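Local coordinates for dihydroorotase (Campylobacter jejuni subsp. jejuni, PDB 3PNU), which probably catalyses the zinc-dependent, reversible cyclization of N-carbamoyl-L-aspartate to (S)-dihydroorotate, a step of de novo pyrimidine synthesis, at residues 51-56 and 284-289; 247-252 and 303-308; 97-102 and 135-140; 131-136 and 167-172. One frame throughout, in Å; residues are numbered along the deposited sequence.

Contact 1 of 4, residues 51-56 and 284-289; sequences ARDFCA and VILPVL
The F54 ring meets I285 at its edge, where I285 CG2 lies in the ring plane at 3.9 Å from F54 CZ. The other branch of the same isoleucine comes in obliquely and puts I285 CD1 3.9 Å from F54 CE2, so the two methyls of I285 meet neighbouring atoms at one end of the ring. The isoleucine lies roughly perpendicular to the F54 side chain. L286 CD2 makes a looser, equally oblique approach, and F258 of the parallel sheet packs on both F54 and I285. A second flat group, the D53 carboxylate, is held through both of its oxygens: R52 NE forms a salt bridge to D53 OD1 at 2.8 Å, while D53 OD2 accepts a hydrogen bond from a water.

In the TIM barrel, 51-56 is the turn that carries the chain from helix 40-51 into strand 56-59, and I285 opens helix 285-296. The polar link between them is this water, which lies 2.9 Å from D53 OD2 and accepts a bond from L286 N at 3.0 Å. It brings an acid side chain to the N-terminal turn of a helix, where the helix dipole would probably favour the negative charge.

D53 and L286 run alongside one another, pointing opposite ways. Because chi2 of L286 is 179°, its CD1 methyl is extended away from the helix backbone, and it reaches D53 CB at 3.5 Å. The same methyl also lies against the D53 carbonyl oxygen. K322 NZ donates hydrogen bonds to the carbonyl oxygens of A51 and F54.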
loop_
_atom_site.group_PDB
_atom_site.type_symbol
_atom_site.label_atom_id
_atom_site.label_comp_id
_atom_site.label_asym_id
_atom_site.label_seq_id
_atom_site.Cartn_x
_atom_site.Cartn_y
_atom_site.Cartn_z
ATOM N N ALA A 51 5.797 29.832 -5.455
ATOM C CA ALA A 51 6.091 31.092 -6.158
ATOM C C ALA A 51 7.430 31.677 -5.764
ATOM O O ALA A 51 8.066 32.368 -6.551
ATOM C CB ALA A 51 4.969 32.118 -5.929
ATOM N N ARG A 52 7.853 31.401 -4.543
ATOM C CA ARG A 52 9.135 31.873 -4.045
ATOM C C ARG A 52 10.326 31.124 -4.663
ATOM O O ARG A 52 11.347 31.727 -4.957
ATOM C CB ARG A 52 9.171 31.738 -2.516
ATOM C CG ARG A 52 10.575 31.734 -1.930
ATOM C CD ARG A 52 10.586 31.200 -0.488
ATOM N NE ARG A 52 11.820 30.457 -0.221
ATOM C CZ ARG A 52 12.135 29.887 0.939
ATOM N NH1 ARG A 52 11.327 29.983 1.984
ATOM N NH2 ARG A 52 13.280 29.230 1.055
ATOM N N ASP A 53 10.206 29.816 -4.867
ATOM C CA ASP A 53 11.345 29.025 -5.383
ATOM C C ASP A 53 11.328 28.782 -6.893
ATOM O O ASP A 53 12.321 28.362 -7.454
ATOM C CB ASP A 53 11.446 27.669 -4.635
ATOM C CG ASP A 53 11.684 27.829 -3.107
ATOM O OD1 ASP A 53 11.674 28.982 -2.615
ATOM O OD2 ASP A 53 11.878 26.804 -2.398
ATOM N N PHE A 54 10.204 29.046 -7.548
ATOM C CA PHE A 54 10.097 28.816 -8.998
ATOM C C PHE A 54 9.708 30.066 -9.767
ATOM O O PHE A 54 9.017 30.924 -9.247
ATOM C CB PHE A 54 9.105 27.658 -9.278
ATOM C CG PHE A 54 9.608 26.323 -8.805
ATOM C CD1 PHE A 54 10.313 25.494 -9.658
ATOM C CD2 PHE A 54 9.419 25.918 -7.495
ATOM C CE1 PHE A 54 10.814 24.266 -9.216
ATOM C CE2 PHE A 54 9.909 24.689 -7.045
ATOM C CZ PHE A 54 10.606 23.866 -7.907
ATOM N N CYS A 55 10.174 30.172 -11.008
ATOM C CA CYS A 55 9.819 31.323 -11.844
ATOM C C CYS A 55 8.495 31.078 -12.552
ATOM O O CYS A 55 7.842 32.031 -13.004
ATOM C CB CYS A 55 10.912 31.649 -12.864
ATOM S SG CYS A 55 11.192 30.418 -14.119
ATOM N N ALA A 56 8.102 29.801 -12.638
ATOM C CA ALA A 56 6.845 29.403 -13.284
ATOM C C ALA A 56 6.463 27.951 -12.939
ATOM O O ALA A 56 7.308 27.147 -12.547
ATOM C CB ALA A 56 6.948 29.577 -14.829
ATOM N N VAL A 284 10.160 21.938 -0.024
ATOM C CA VAL A 284 11.460 21.292 0.152
ATOM C C VAL A 284 12.143 20.801 -1.119
ATOM O O VAL A 284 13.232 20.221 -1.052
ATOM C CB VAL A 284 11.288 20.104 1.144
ATOM C CG1 VAL A 284 10.861 20.612 2.532
ATOM C CG2 VAL A 284 10.235 19.090 0.621
ATOM N N ILE A 285 11.537 21.078 -2.277
ATOM C CA ILE A 285 12.050 20.571 -3.577
ATOM C C ILE A 285 13.485 20.917 -3.914
ATOM O O ILE A 285 14.318 20.030 -4.133
ATOM C CB ILE A 285 11.210 21.093 -4.758
ATOM C CG1 ILE A 285 9.788 20.549 -4.699
ATOM C CG2 ILE A 285 11.874 20.696 -6.078
ATOM C CD1 ILE A 285 8.800 21.317 -5.536
ATOM N N LEU A 286 13.778 22.212 -3.977
ATOM C CA LEU A 286 15.112 22.646 -4.372
ATOM C C LEU A 286 16.217 22.091 -3.510
ATOM O O LEU A 286 17.174 21.502 -4.034
ATOM C CB LEU A 286 15.194 24.175 -4.450
ATOM C CG LEU A 286 14.346 24.766 -5.576
ATOM C CD1 LEU A 286 14.473 26.286 -5.564
ATOM C CD2 LEU A 286 14.776 24.170 -6.918
ATOM N N PRO A 287 16.105 22.259 -2.193
ATOM C CA PRO A 287 17.212 21.733 -1.388
ATOM C C PRO A 287 17.340 20.202 -1.497
ATOM O O PRO A 287 18.463 19.679 -1.664
ATOM C CB PRO A 287 16.880 22.207 0.041
ATOM C CG PRO A 287 15.450 22.704 0.000
ATOM C CD PRO A 287 15.129 23.041 -1.408
ATOM N N VAL A 288 16.206 19.491 -1.453
ATOM C CA VAL A 288 16.256 18.033 -1.559
ATOM C C VAL A 288 16.881 17.654 -2.904
ATOM O O VAL A 288 17.791 16.824 -2.942
ATOM C CB VAL A 288 14.875 17.359 -1.363
ATOM C CG1 VAL A 288 15.036 15.826 -1.386
ATOM C CG2 VAL A 288 14.218 17.821 -0.045
ATOM N N LEU A 289 16.428 18.285 -3.994
ATOM C CA LEU A 289 17.015 18.021 -5.326
ATOM C C LEU A 289 18.503 18.358 -5.370
ATOM O O LEU A 289 19.310 17.639 -5.977
ATOM C CB LEU A 289 16.296 18.799 -6.437
ATOM C CG LEU A 289 14.963 18.248 -6.973
ATOM C CD1 LEU A 289 14.365 19.202 -7.992
ATOM C CD2 LEU A 289 15.142 16.871 -7.587
HETATM O O HOH W 1 11.563 24.055 -3.202
#

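Contact 2 of 4, residues 247-252 and 303-308; sequences ELAFSG and QKFLSD
Helix 239-250 ends in a Schellman motif, whose residue G252, with positive phi, brings its CA to 5.4 Å from the CA of F305 on helix 299-314. Both helices belong to the TIM barrel, and F305 also touches V256 of the parallel sheet. With no side chain at G252, the backbone can come this close to the neighbouring helix. The aliphatic run of K304 passes by, its CD 4.1 Å from G252 O, an oxygen that also accepts a hydrogen bond from N309 ND2.

The ring of F305 takes the A249 methyl squarely over one face: A249 CB sits 3.9 Å above the ring plane, over its centre, and only 11° off the ring normal, a CH-pi contact. A first torsion of 178° sets F305 CG opposite the backbone N and swings the ring out to this methyl.

Within helix 299-314 the wider pi-type turn at 304-308 rests on Q303 O, which accepts from D308 N and, weakly, from S307 N. The side chains of Q303 and D308 are joined as well: Q303 NE2 donates to D308 OD1 at 2.8 Å, on its syn side and 30° out of the carboxylate plane.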
loop_
_atom_site.group_PDB
_atom_site.type_symbol
_atom_site.label_atom_id
_atom_site.label_comp_id
_atom_site.label_asym_id
_atom_site.label_seq_id
_atom_site.Cartn_x
_atom_site.Cartn_y
_atom_site.Cartn_z
ATOM N N GLU A 247 18.031 7.338 -13.315
ATOM C CA GLU A 247 18.932 7.336 -14.456
ATOM C C GLU A 247 18.516 8.411 -15.483
ATOM O O GLU A 247 19.368 9.084 -16.056
ATOM C CB GLU A 247 18.986 5.925 -15.049
ATOM C CG GLU A 247 19.973 5.684 -16.195
ATOM C CD GLU A 247 19.447 6.108 -17.576
ATOM O OE1 GLU A 247 20.202 5.966 -18.570
ATOM O OE2 GLU A 247 18.281 6.564 -17.677
ATOM N N LEU A 248 17.218 8.607 -15.692
ATOM C CA LEU A 248 16.766 9.613 -16.654
ATOM C C LEU A 248 16.969 11.011 -16.106
ATOM O O LEU A 248 17.432 11.900 -16.807
ATOM C CB LEU A 248 15.294 9.422 -17.042
ATOM C CG LEU A 248 14.893 8.215 -17.901
ATOM C CD1 LEU A 248 13.388 8.244 -18.142
ATOM C CD2 LEU A 248 15.631 8.182 -19.243
ATOM N N ALA A 249 16.601 11.212 -14.853
ATOM C CA ALA A 249 16.746 12.514 -14.228
ATOM C C ALA A 249 18.222 12.882 -14.077
ATOM O O ALA A 249 18.651 13.954 -14.505
ATOM C CB ALA A 249 16.043 12.538 -12.869
ATOM N N PHE A 250 19.005 11.982 -13.496
ATOM C CA PHE A 250 20.427 12.265 -13.247
ATOM C C PHE A 250 21.228 12.505 -14.505
ATOM O O PHE A 250 22.175 13.278 -14.475
ATOM C CB PHE A 250 21.108 11.174 -12.410
ATOM C CG PHE A 250 20.507 10.978 -11.047
ATOM C CD1 PHE A 250 19.960 12.039 -10.353
ATOM C CD2 PHE A 250 20.572 9.745 -10.424
ATOM C CE1 PHE A 250 19.425 11.857 -9.075
ATOM C CE2 PHE A 250 20.048 9.565 -9.152
ATOM C CZ PHE A 250 19.475 10.627 -8.482
ATOM N N SER A 251 20.858 11.851 -15.603
ATOM C CA SER A 251 21.561 12.032 -16.868
ATOM C C SER A 251 21.067 13.286 -17.600
ATOM O O SER A 251 21.613 13.652 -18.625
ATOM C CB SER A 251 21.333 10.837 -17.773
ATOM O OG SER A 251 19.969 10.787 -18.200
ATOM N N GLY A 252 20.029 13.929 -17.080
ATOM C CA GLY A 252 19.457 15.107 -17.714
ATOM C C GLY A 252 18.772 14.827 -19.040
ATOM O O GLY A 252 18.580 15.744 -19.828
ATOM N N GLN A 303 20.241 21.536 -13.689
ATOM C CA GLN A 303 19.781 22.726 -14.403
ATOM C C GLN A 303 18.972 22.310 -15.623
ATOM O O GLN A 303 18.044 23.006 -16.011
ATOM C CB GLN A 303 20.986 23.617 -14.791
ATOM C CG GLN A 303 20.651 24.854 -15.628
ATOM C CD GLN A 303 19.659 25.804 -14.963
ATOM O OE1 GLN A 303 19.710 26.057 -13.755
ATOM N NE2 GLN A 303 18.764 26.358 -15.771
ATOM N N LYS A 304 19.336 21.183 -16.228
ATOM C CA LYS A 304 18.594 20.640 -17.370
ATOM C C LYS A 304 17.225 20.075 -16.958
ATOM O O LYS A 304 16.191 20.361 -17.585
ATOM C CB LYS A 304 19.387 19.523 -18.041
ATOM C CG LYS A 304 20.456 19.952 -19.065
ATOM C CD LYS A 304 21.351 18.756 -19.401
ATOM C CE LYS A 304 22.297 18.975 -20.570
ATOM N NZ LYS A 304 21.629 18.791 -21.904
ATOM N N PHE A 305 17.234 19.283 -15.898
ATOM C CA PHE A 305 16.049 18.619 -15.392
ATOM C C PHE A 305 15.006 19.607 -14.874
ATOM O O PHE A 305 13.813 19.442 -15.131
ATOM C CB PHE A 305 16.478 17.585 -14.334
ATOM C CG PHE A 305 15.340 16.837 -13.688
ATOM C CD1 PHE A 305 14.457 16.092 -14.451
ATOM C CD2 PHE A 305 15.191 16.844 -12.307
ATOM C CE1 PHE A 305 13.424 15.407 -13.852
ATOM C CE2 PHE A 305 14.165 16.148 -11.709
ATOM C CZ PHE A 305 13.277 15.428 -12.482
ATOM N N LEU A 306 15.462 20.648 -14.176
ATOM C CA LEU A 306 14.582 21.673 -13.619
ATOM C C LEU A 306 14.212 22.802 -14.553
ATOM O O LEU A 306 13.246 23.527 -14.287
ATOM C CB LEU A 306 15.259 22.348 -12.425
ATOM C CG LEU A 306 15.023 21.892 -11.011
ATOM C CD1 LEU A 306 15.970 22.666 -10.104
ATOM C CD2 LEU A 306 13.554 22.156 -10.638
ATOM N N SER A 307 14.978 23.000 -15.620
ATOM C CA SER A 307 14.702 24.151 -16.460
ATOM C C SER A 307 15.031 24.081 -17.935
ATOM O O SER A 307 14.151 24.356 -18.752
ATOM C CB SER A 307 15.427 25.365 -15.874
ATOM O OG SER A 307 14.951 26.573 -16.429
ATOM N N ASP A 308 16.269 23.737 -18.289
ATOM C CA ASP A 308 16.666 23.774 -19.711
ATOM C C ASP A 308 15.901 22.812 -20.623
ATOM O O ASP A 308 15.654 23.137 -21.793
ATOM C CB ASP A 308 18.184 23.558 -19.910
ATOM C CG ASP A 308 19.044 24.527 -19.103
ATOM O OD1 ASP A 308 18.518 25.398 -18.393
ATOM O OD2 ASP A 308 20.275 24.399 -19.174
#

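Contact 3 of 4, residues 97-102 and 135-140; sequences FKNYDE and IEYLKP
A 2.8 Å hydrogen bond from Y100 N to K98 O closes an inverse gamma turn centred on N99, the residue that presents its amide to Y137 across the contact. This turn belongs to the TIM-barrel loop between strand 90-93 and helix 102-108, and it packs against the first turns of helix 135-147.

The N99 amide stands almost upright on the tyrosine, with the two planes 85° apart and N99 CG over one ring face. Its nitrogen comes down nearest: N99 ND2 lies 3.1 Å from Y137 CZ, close to the hydroxyl-bearing corner. The amide oxygen reaches the far side of that corner, N99 OD1 being 3.6 Å from Y137 CE2. Y137 is turned into this position by a first torsion of 176°, which places its CG opposite the backbone N and lets the ring lean from the helix over the loop. The result is a polar group on an aromatic face, where N99 is partly exposed and Y137 exposed.

Deeper in, the chemistry turns apolar. L138 CD2 presses obliquely on the F97 ring, a side chain also lined by I115, V130, T141 and L142 and lying about 10 Å from that of the zinc ligand H155. Backbone polarity is met nearby: Y100 O accepts from T141 OG1, and D101 caps helix 102-108 through OD1 to F104 N. At P140 the helix is kinked, since a proline nitrogen has no hydrogen to give to the preceding turn. On the buried side, one leucine methyl makes the contact, with L138 CD2 3.6 Å from F97 CZ.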
loop_
_atom_site.group_PDB
_atom_site.type_symbol
_atom_site.label_atom_id
_atom_site.label_comp_id
_atom_site.label_asym_id
_atom_site.label_seq_id
_atom_site.Cartn_x
_atom_site.Cartn_y
_atom_site.Cartn_z
ATOM N N PHE A 97 -9.266 18.233 -19.500
ATOM C CA PHE A 97 -9.628 17.697 -20.798
ATOM C C PHE A 97 -11.072 17.250 -20.962
ATOM O O PHE A 97 -11.663 16.659 -20.070
ATOM C CB PHE A 97 -8.745 16.506 -21.169
ATOM C CG PHE A 97 -9.008 15.993 -22.542
ATOM C CD1 PHE A 97 -8.246 16.410 -23.602
ATOM C CD2 PHE A 97 -10.055 15.130 -22.785
ATOM C CE1 PHE A 97 -8.494 15.945 -24.872
ATOM C CE2 PHE A 97 -10.317 14.666 -24.064
ATOM C CZ PHE A 97 -9.541 15.068 -25.099
ATOM N N LYS A 98 -11.598 17.541 -22.145
ATOM C CA LYS A 98 -12.917 17.110 -22.593
ATOM C C LYS A 98 -12.853 17.324 -24.106
ATOM O O LYS A 98 -11.840 17.807 -24.598
ATOM C CB LYS A 98 -14.069 17.882 -21.944
ATOM C CG LYS A 98 -14.327 19.269 -22.511
ATOM C CD LYS A 98 -15.616 19.854 -21.928
ATOM C CE LYS A 98 -16.101 21.037 -22.754
ATOM N NZ LYS A 98 -17.377 21.619 -22.237
ATOM N N ASN A 99 -13.914 16.994 -24.834
ATOM C CA ASN A 99 -13.905 17.083 -26.316
ATOM C C ASN A 99 -14.037 18.474 -26.928
ATOM O O ASN A 99 -14.918 18.706 -27.757
ATOM C CB ASN A 99 -15.029 16.217 -26.885
ATOM C CG ASN A 99 -14.953 14.799 -26.414
ATOM O OD1 ASN A 99 -13.869 14.277 -26.130
ATOM N ND2 ASN A 99 -16.110 14.148 -26.329
ATOM N N TYR A 100 -13.157 19.393 -26.558
ATOM C CA TYR A 100 -13.221 20.748 -27.089
ATOM C C TYR A 100 -13.124 20.716 -28.620
ATOM O O TYR A 100 -12.508 19.814 -29.174
ATOM C CB TYR A 100 -12.081 21.586 -26.531
ATOM C CG TYR A 100 -12.027 21.705 -25.024
ATOM C CD1 TYR A 100 -11.017 21.089 -24.278
ATOM C CD2 TYR A 100 -12.980 22.436 -24.340
ATOM C CE1 TYR A 100 -10.963 21.220 -22.879
ATOM C CE2 TYR A 100 -12.929 22.573 -22.958
ATOM C CZ TYR A 100 -11.922 21.960 -22.237
ATOM O OH TYR A 100 -11.921 22.111 -20.868
ATOM N N ASP A 101 -13.737 21.694 -29.293
ATOM C CA ASP A 101 -13.671 21.788 -30.766
ATOM C C ASP A 101 -12.572 22.774 -31.199
ATOM O O ASP A 101 -12.025 23.503 -30.373
ATOM C CB ASP A 101 -15.023 22.210 -31.348
ATOM C CG ASP A 101 -15.463 23.578 -30.870
ATOM O OD1 ASP A 101 -14.632 24.512 -30.821
ATOM O OD2 ASP A 101 -16.655 23.724 -30.555
ATOM N N GLU A 102 -12.273 22.805 -32.492
ATOM C CA GLU A 102 -11.210 23.660 -33.014
ATOM C C GLU A 102 -11.457 25.122 -32.672
ATOM O O GLU A 102 -10.557 25.813 -32.178
ATOM C CB GLU A 102 -11.057 23.463 -34.523
ATOM C CG GLU A 102 -9.769 24.046 -35.141
ATOM C CD GLU A 102 -9.725 25.583 -35.195
ATOM O OE1 GLU A 102 -8.606 26.141 -35.316
ATOM O OE2 GLU A 102 -10.796 26.234 -35.116
ATOM N N ILE A 135 -10.450 6.274 -30.780
ATOM C CA ILE A 135 -9.768 7.232 -31.655
ATOM C C ILE A 135 -10.656 8.290 -32.325
ATOM O O ILE A 135 -10.273 9.462 -32.339
ATOM C CB ILE A 135 -8.906 6.535 -32.712
ATOM C CG1 ILE A 135 -7.703 5.873 -32.034
ATOM C CG2 ILE A 135 -8.407 7.537 -33.737
ATOM C CD1 ILE A 135 -6.842 6.849 -31.238
ATOM N N GLU A 136 -11.823 7.914 -32.858
ATOM C CA GLU A 136 -12.685 8.911 -33.506
ATOM C C GLU A 136 -13.306 9.883 -32.513
ATOM O O GLU A 136 -13.439 11.068 -32.787
ATOM C CB GLU A 136 -13.742 8.257 -34.404
ATOM C CG GLU A 136 -13.100 7.587 -35.633
ATOM C CD GLU A 136 -12.318 8.572 -36.539
ATOM O OE1 GLU A 136 -12.834 9.680 -36.823
ATOM O OE2 GLU A 136 -11.194 8.222 -36.986
ATOM N N TYR A 137 -13.677 9.375 -31.357
ATOM C CA TYR A 137 -14.238 10.206 -30.310
ATOM C C TYR A 137 -13.268 11.361 -29.928
ATOM O O TYR A 137 -13.685 12.494 -29.738
ATOM C CB TYR A 137 -14.530 9.306 -29.124
ATOM C CG TYR A 137 -15.039 9.981 -27.892
ATOM C CD1 TYR A 137 -16.370 10.386 -27.798
ATOM C CD2 TYR A 137 -14.205 10.169 -26.790
ATOM C CE1 TYR A 137 -16.854 10.994 -26.646
ATOM C CE2 TYR A 137 -14.676 10.772 -25.632
ATOM C CZ TYR A 137 -16.002 11.182 -25.565
ATOM O OH TYR A 137 -16.476 11.781 -24.417
ATOM N N LEU A 138 -11.974 11.064 -29.843
ATOM C CA LEU A 138 -10.979 12.068 -29.489
ATOM C C LEU A 138 -10.345 12.773 -30.694
ATOM O O LEU A 138 -9.711 13.801 -30.535
ATOM C CB LEU A 138 -9.849 11.405 -28.690
ATOM C CG LEU A 138 -10.216 10.758 -27.360
ATOM C CD1 LEU A 138 -9.067 9.895 -26.864
ATOM C CD2 LEU A 138 -10.618 11.812 -26.323
ATOM N N LYS A 139 -10.521 12.247 -31.894
ATOM C CA LYS A 139 -9.822 12.819 -33.047
ATOM C C LYS A 139 -9.938 14.326 -33.306
ATOM O O LYS A 139 -8.921 15.014 -33.423
ATOM C CB LYS A 139 -10.124 12.030 -34.335
ATOM C CG LYS A 139 -9.419 12.597 -35.571
ATOM C CD LYS A 139 -9.363 11.616 -36.742
ATOM C CE LYS A 139 -8.348 10.498 -36.495
ATOM N NZ LYS A 139 -8.261 9.533 -37.637
ATOM N N PRO A 140 -11.162 14.857 -33.394
ATOM C CA PRO A 140 -11.240 16.300 -33.690
ATOM C C PRO A 140 -10.415 17.168 -32.737
ATOM O O PRO A 140 -9.664 18.037 -33.177
ATOM C CB PRO A 140 -12.741 16.604 -33.556
ATOM C CG PRO A 140 -13.415 15.282 -33.800
ATOM C CD PRO A 140 -12.492 14.260 -33.195
#

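Contact 4 of 4, residues 131-136 and 167-172; sequences SSFDIE and SNFAKI
F133 leaves its backbone with CB directed at I172, and a first torsion of -67° sets CG beside the backbone N, which brings the ring broadside to helix 170-179. CG is the first atom to meet a partner, I172 CG2, at 4.0 Å. One step out, F133 CD1 touches the same methyl at 3.7 Å, while on the other flank F133 CD2 meets I172 CD1 at 4.0 Å. I172 CG2 lies over one face of the F133 ring, offset toward the rim and 24° off the normal, in a CH-pi contact.

Farther out the partner changes: F133 CE1 is shared between I172 CG2 and F169 CZ, and the tip, F133 CZ, lies 3.9 Å from F169 CZ. The rings form an offset edge-to-face pair, planes at 85°, with the edge of F169 turned to the face of F133.

Helix 170-179 is the crossover helix between the parallel strands 152-154 and 185-187, a beta-alpha-beta unit of the TIM barrel, and F133 comes from the loop that leads into helix 135-147. The F169 side chain is about 7 Å from that of the zinc ligand H155. I172 bridges both rings, as its CD1 also stands 3.6 Å above the face of F169. On the loop side, D134 OD1 caps helix 135-147 at Y137 N, and F133 O accepts from K175 NZ.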
loop_
_atom_site.group_PDB
_atom_site.type_symbol
_atom_site.label_atom_id
_atom_site.label_comp_id
_atom_site.label_asym_id
_atom_site.label_seq_id
_atom_site.Cartn_x
_atom_site.Cartn_y
_atom_site.Cartn_z
ATOM N N SER A 131 -13.599 8.649 -20.248
ATOM C CA SER A 131 -13.999 7.278 -19.991
ATOM C C SER A 131 -13.843 6.449 -21.242
ATOM O O SER A 131 -14.285 5.313 -21.295
ATOM C CB SER A 131 -15.462 7.232 -19.531
ATOM O OG SER A 131 -16.333 7.699 -20.556
ATOM N N SER A 132 -13.200 7.011 -22.254
ATOM C CA SER A 132 -13.023 6.309 -23.493
ATOM C C SER A 132 -11.843 6.862 -24.271
ATOM O O SER A 132 -11.689 8.076 -24.371
ATOM C CB SER A 132 -14.290 6.460 -24.328
ATOM O OG SER A 132 -14.101 5.923 -25.613
ATOM N N PHE A 133 -11.021 5.968 -24.816
ATOM C CA PHE A 133 -9.887 6.357 -25.629
ATOM C C PHE A 133 -10.104 5.930 -27.074
ATOM O O PHE A 133 -9.175 5.619 -27.795
ATOM C CB PHE A 133 -8.572 5.822 -25.038
ATOM C CG PHE A 133 -8.220 6.446 -23.710
ATOM C CD1 PHE A 133 -7.490 7.622 -23.655
ATOM C CD2 PHE A 133 -8.646 5.875 -22.528
ATOM C CE1 PHE A 133 -7.176 8.210 -22.441
ATOM C CE2 PHE A 133 -8.331 6.459 -21.307
ATOM C CZ PHE A 133 -7.595 7.630 -21.266
ATOM N N ASP A 134 -11.368 5.925 -27.476
ATOM C CA ASP A 134 -11.766 5.619 -28.832
ATOM C C ASP A 134 -11.134 6.688 -29.720
ATOM O O ASP A 134 -11.262 7.880 -29.437
ATOM C CB ASP A 134 -13.295 5.676 -28.930
ATOM C CG ASP A 134 -13.799 5.514 -30.355
ATOM O OD1 ASP A 134 -14.468 6.451 -30.855
ATOM O OD2 ASP A 134 -13.491 4.476 -30.977
ATOM N N ILE A 135 -10.450 6.274 -30.780
ATOM C CA ILE A 135 -9.768 7.232 -31.655
ATOM C C ILE A 135 -10.656 8.290 -32.325
ATOM O O ILE A 135 -10.273 9.462 -32.339
ATOM C CB ILE A 135 -8.906 6.535 -32.712
ATOM C CG1 ILE A 135 -7.703 5.873 -32.034
ATOM C CG2 ILE A 135 -8.407 7.537 -33.737
ATOM C CD1 ILE A 135 -6.842 6.849 -31.238
ATOM N N GLU A 136 -11.823 7.914 -32.858
ATOM C CA GLU A 136 -12.685 8.911 -33.506
ATOM C C GLU A 136 -13.306 9.883 -32.513
ATOM O O GLU A 136 -13.439 11.068 -32.787
ATOM C CB GLU A 136 -13.742 8.257 -34.404
ATOM C CG GLU A 136 -13.100 7.587 -35.633
ATOM C CD GLU A 136 -12.318 8.572 -36.539
ATOM O OE1 GLU A 136 -12.834 9.680 -36.823
ATOM O OE2 GLU A 136 -11.194 8.222 -36.986
ATOM N N SER A 167 1.807 0.789 -16.014
ATOM C CA SER A 167 2.332 -0.039 -17.087
ATOM C C SER A 167 1.245 -0.451 -18.058
ATOM O O SER A 167 1.495 -0.524 -19.243
ATOM C CB SER A 167 3.040 -1.263 -16.551
ATOM O OG SER A 167 4.229 -0.857 -15.897
ATOM N N ASN A 168 0.035 -0.703 -17.569
ATOM C CA ASN A 168 -1.041 -1.089 -18.473
ATOM C C ASN A 168 -1.511 0.086 -19.311
ATOM O O ASN A 168 -2.159 -0.105 -20.347
ATOM C CB ASN A 168 -2.229 -1.735 -17.714
ATOM C CG ASN A 168 -1.834 -3.011 -16.998
ATOM O OD1 ASN A 168 -0.720 -3.490 -17.142
ATOM N ND2 ASN A 168 -2.741 -3.552 -16.214
ATOM N N PHE A 169 -1.194 1.302 -18.877
ATOM C CA PHE A 169 -1.598 2.495 -19.621
ATOM C C PHE A 169 -0.645 2.745 -20.817
ATOM O O PHE A 169 -0.924 3.540 -21.691
ATOM C CB PHE A 169 -1.626 3.708 -18.708
ATOM C CG PHE A 169 -2.426 4.844 -19.261
ATOM C CD1 PHE A 169 -3.777 4.943 -18.979
ATOM C CD2 PHE A 169 -1.847 5.780 -20.085
ATOM C CE1 PHE A 169 -4.525 5.973 -19.502
ATOM C CE2 PHE A 169 -2.589 6.812 -20.616
ATOM C CZ PHE A 169 -3.927 6.914 -20.330
ATOM N N ALA A 170 0.479 2.039 -20.839
ATOM C CA ALA A 170 1.465 2.195 -21.896
ATOM C C ALA A 170 0.884 2.024 -23.304
ATOM O O ALA A 170 1.209 2.793 -24.213
ATOM C CB ALA A 170 2.617 1.207 -21.676
ATOM N N LYS A 171 0.025 1.030 -23.486
ATOM C CA LYS A 171 -0.553 0.753 -24.813
ATOM C C LYS A 171 -1.390 1.927 -25.255
ATOM O O LYS A 171 -1.464 2.192 -26.438
ATOM C CB LYS A 171 -1.402 -0.542 -24.820
ATOM C CG LYS A 171 -2.697 -0.442 -23.993
ATOM C CD LYS A 171 -3.156 -1.826 -23.477
ATOM C CE LYS A 171 -4.121 -1.677 -22.318
ATOM N NZ LYS A 171 -4.007 -2.800 -21.382
ATOM N N ILE A 172 -2.018 2.628 -24.311
ATOM C CA ILE A 172 -2.800 3.807 -24.656
ATOM C C ILE A 172 -1.891 4.958 -25.144
ATOM O O ILE A 172 -2.104 5.506 -26.222
ATOM C CB ILE A 172 -3.667 4.257 -23.494
ATOM C CG1 ILE A 172 -4.694 3.162 -23.189
ATOM C CG2 ILE A 172 -4.368 5.575 -23.827
ATOM C CD1 ILE A 172 -5.496 3.408 -21.971
#

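Contacts 1 and 2 form one buried region around helices 285-296 and 299-314, which follow each other in the chain; L306 of the second helix packs on both L286 and F54. Contacts 3 and 4 lie on the other side of the chain's centre, are only partly buried, and share helix 135-147, meeting where L138 CD1 touches F133 CA at 3.8 Å. Chemistry follows place. The interior pair relies on aliphatic groups against phenylalanine, and contact 1 adds a water that bridges D53 and the start of helix 285-296. Toward the outside, an amide rests on tyrosine in contact 3, whereas contact 4 joins two rings and an isoleucine, with F169 on the side of zinc ligand H155.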